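Long-range contact in 2-heptyl-3-hydroxy-4(1H)-quinolone dioxygenase (Mycobacterium abscessus, PDB 6RB3), which cleaves the ring of the Pseudomonas quinolone signal with dioxygen, giving N-octanoylanthranilate and carbon monoxide: residues V66-I71 and W180-R185. The protein carries 2 engineered substitutions. Residues are numbered along the deposited sequence; the frame is centred on the assembly and turned at random.
Sequences VGDFGI and WARAGR. With JWW (2-heptylquinoline-3,4-diol), chain D.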
loop_
_atom_site.group_PDB
_atom_site.type_symbol
_atom_site.label_atom_id
_atom_site.label_comp_id
_atom_site.label_asym_id
_atom_site.label_seq_id
_atom_site.Cartn_x
_atom_site.Cartn_y
_atom_site.Cartn_z
ATOM N N VAL A 66 -2.448 -4.540 19.627
ATOM C CA VAL A 66 -1.365 -3.649 19.987
ATOM C C VAL A 66 -1.989 -2.309 20.337
ATOM O O VAL A 66 -3.190 -2.098 20.175
ATOM C CB VAL A 66 -0.335 -3.512 18.860
ATOM C CG1 VAL A 66 0.200 -4.897 18.476
ATOM C CG2 VAL A 66 -0.905 -2.838 17.628
ATOM N N GLY A 67 -1.169 -1.393 20.825
ATOM C CA GLY A 67 -1.683 -0.081 21.150
ATOM C C GLY A 67 -2.033 0.731 19.916
ATOM O O GLY A 67 -1.510 0.506 18.839
ATOM N N ASP A 68 -2.920 1.705 20.085
ATOM C CA ASP A 68 -3.295 2.577 18.977
ATOM C C ASP A 68 -2.066 3.044 18.207
ATOM O O ASP A 68 -0.987 3.285 18.773
ATOM C CB ASP A 68 -4.054 3.799 19.484
ATOM C CG ASP A 68 -5.006 4.357 18.453
ATOM O OD1 ASP A 68 -5.317 3.659 17.454
ATOM O OD2 ASP A 68 -5.471 5.508 18.629
ATOM N N PHE A 69 -2.228 3.188 16.901
ATOM C CA PHE A 69 -1.137 3.630 16.049
ATOM C C PHE A 69 -1.740 4.191 14.768
ATOM O O PHE A 69 -2.933 4.034 14.486
ATOM C CB PHE A 69 -0.122 2.496 15.757
ATOM C CG PHE A 69 -0.663 1.363 14.912
ATOM C CD1 PHE A 69 -1.368 0.309 15.499
ATOM C CD2 PHE A 69 -0.427 1.325 13.539
ATOM C CE1 PHE A 69 -1.858 -0.733 14.737
ATOM C CE2 PHE A 69 -0.915 0.269 12.746
ATOM C CZ PHE A 69 -1.634 -0.769 13.357
ATOM N N GLY A 70 -0.883 4.870 14.010
ATOM C CA GLY A 70 -1.251 5.444 12.740
ATOM C C GLY A 70 -0.079 5.461 11.781
ATOM O O GLY A 70 0.860 4.675 11.921
ATOM N N ILE A 71 -0.108 6.370 10.807
ATOM C CA ILE A 71 0.871 6.343 9.721
ATOM C C ILE A 71 2.275 6.511 10.256
ATOM O O ILE A 71 3.202 5.870 9.763
ATOM C CB ILE A 71 0.514 7.408 8.678
ATOM C CG1 ILE A 71 -0.729 6.914 7.941
ATOM C CG2 ILE A 71 1.669 7.691 7.714
ATOM C CD1 ILE A 71 -1.563 7.983 7.354
ATOM N N TRP A 180 -10.052 -2.719 12.054
ATOM C CA TRP A 180 -10.870 -2.092 11.020
ATOM C C TRP A 180 -11.305 -0.703 11.429
ATOM O O TRP A 180 -11.424 0.173 10.558
ATOM C CB TRP A 180 -12.078 -2.964 10.711
ATOM C CG TRP A 180 -11.746 -4.039 9.728
ATOM C CD1 TRP A 180 -11.364 -5.317 10.006
ATOM C CD2 TRP A 180 -11.772 -3.924 8.302
ATOM N NE1 TRP A 180 -11.166 -6.014 8.832
ATOM C CE2 TRP A 180 -11.406 -5.173 7.773
ATOM C CE3 TRP A 180 -12.080 -2.884 7.423
ATOM C CZ2 TRP A 180 -11.324 -5.404 6.407
ATOM C CZ3 TRP A 180 -11.990 -3.118 6.068
ATOM C CH2 TRP A 180 -11.619 -4.363 5.574
ATOM N N ALA A 181 -11.499 -0.466 12.736
ATOM C CA ALA A 181 -11.823 0.883 13.189
ATOM C C ALA A 181 -10.596 1.779 13.136
ATOM O O ALA A 181 -10.696 2.974 12.804
ATOM C CB ALA A 181 -12.386 0.848 14.610
ATOM N N ARG A 182 -9.432 1.234 13.509
ATOM C CA ARG A 182 -8.193 1.996 13.374
ATOM C C ARG A 182 -8.011 2.419 11.919
ATOM O O ARG A 182 -7.726 3.583 11.621
ATOM C CB ARG A 182 -7.007 1.175 13.872
ATOM C CG ARG A 182 -5.673 1.899 13.852
ATOM C CD ARG A 182 -4.607 1.178 14.781
ATOM N NE ARG A 182 -5.151 1.040 16.136
ATOM C CZ ARG A 182 -5.620 -0.093 16.663
ATOM N NH1 ARG A 182 -5.552 -1.222 15.998
ATOM N NH2 ARG A 182 -6.158 -0.072 17.876
ATOM N N ALA A 183 -8.203 1.485 10.988
ATOM C CA ALA A 183 -8.096 1.828 9.572
ATOM C C ALA A 183 -9.016 2.988 9.243
ATOM O O ALA A 183 -8.566 4.025 8.735
ATOM C CB ALA A 183 -8.403 0.609 8.716
ATOM N N GLY A 184 -10.295 2.858 9.629
ATOM C CA GLY A 184 -11.253 3.940 9.465
ATOM C C GLY A 184 -10.763 5.264 10.000
ATOM O O GLY A 184 -10.868 6.292 9.331
ATOM N N ARG A 185 -10.240 5.271 11.226
ATOM C CA ARG A 185 -9.878 6.541 11.825
ATOM C C ARG A 185 -8.697 7.145 11.096
ATOM O O ARG A 185 -8.686 8.339 10.777
ATOM C CB ARG A 185 -9.521 6.381 13.288
ATOM C CG ARG A 185 -10.629 5.987 14.229
ATOM C CD ARG A 185 -10.140 6.188 15.670
ATOM N NE ARG A 185 -8.976 5.393 16.060
ATOM C CZ ARG A 185 -9.044 4.108 16.429
ATOM N NH1 ARG A 185 -10.221 3.471 16.387
ATOM N NH2 ARG A 185 -7.947 3.453 16.823
HETATM C C10 JWW D . -8.472 -0.236 0.822
HETATM C C13 JWW D . -7.695 -4.030 2.251
HETATM C C15 JWW D . -7.831 -6.402 3.020
HETATM C C17 JWW D . -9.956 -7.615 3.058
HETATM C C01 JWW D . -10.739 1.171 3.521
HETATM C C02 JWW D . -10.969 0.951 4.879
HETATM C C03 JWW D . -10.258 -0.013 5.571
HETATM C C04 JWW D . -9.323 -0.758 4.891
HETATM C C05 JWW D . -9.113 -0.515 3.567
HETATM C C06 JWW D . -9.789 0.424 2.849
HETATM C C07 JWW D . -9.494 0.596 1.434
HETATM C C09 JWW D . -7.838 -1.200 1.587
HETATM C C11 JWW D . -6.738 -2.110 1.017
HETATM C C12 JWW D . -6.421 -3.241 2.003
HETATM C C14 JWW D . -7.494 -5.491 1.828
HETATM C C16 JWW D . -8.545 -7.636 2.481
HETATM N N08 JWW D . -8.169 -1.310 2.951
HETATM O O18 JWW D . -8.180 -0.108 -0.538
HETATM O O19 JWW D . -10.167 1.554 0.625
HETATM O O HOH W 1 -6.099 6.860 16.137
#
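D68 and two arginines about one helical turn apart, R182 and R185, form a salt-bridge network that illustrates how a single carboxylate oxygen can pin a loop to a helix. R182 NE points at D68 OD1 over 2.9 Å, a nearly straight bond (167°) that uses the anti lone pair and lies in the guanidinium plane. R185 NH2 reaches D68 OD1 as well, at 2.7 Å, but from above the carboxylate plane and along a more bent path. A water donates to D68 OD2 and accepts from R185 NE, so both carboxylate oxygens are engaged by R185, one directly and one through water. The extended start of the R182 chain (chi1 -177°) brings its CD over one face of the F69 ring, 3.6 Å from the centroid, in a CH-pi contact; the bend at chi3 (-55°) then turns NE toward D68. The far end of R182 is held by a salt bridge from NH1 to D178. The contact thus ties the loop between strand 51-54 and helix 71-85 of the alpha/beta-hydrolase core to helix 177-194. The same turns of that helix touch the bound quinolone through W180 and A183, and W180 stacks on W144 of helix 144-156.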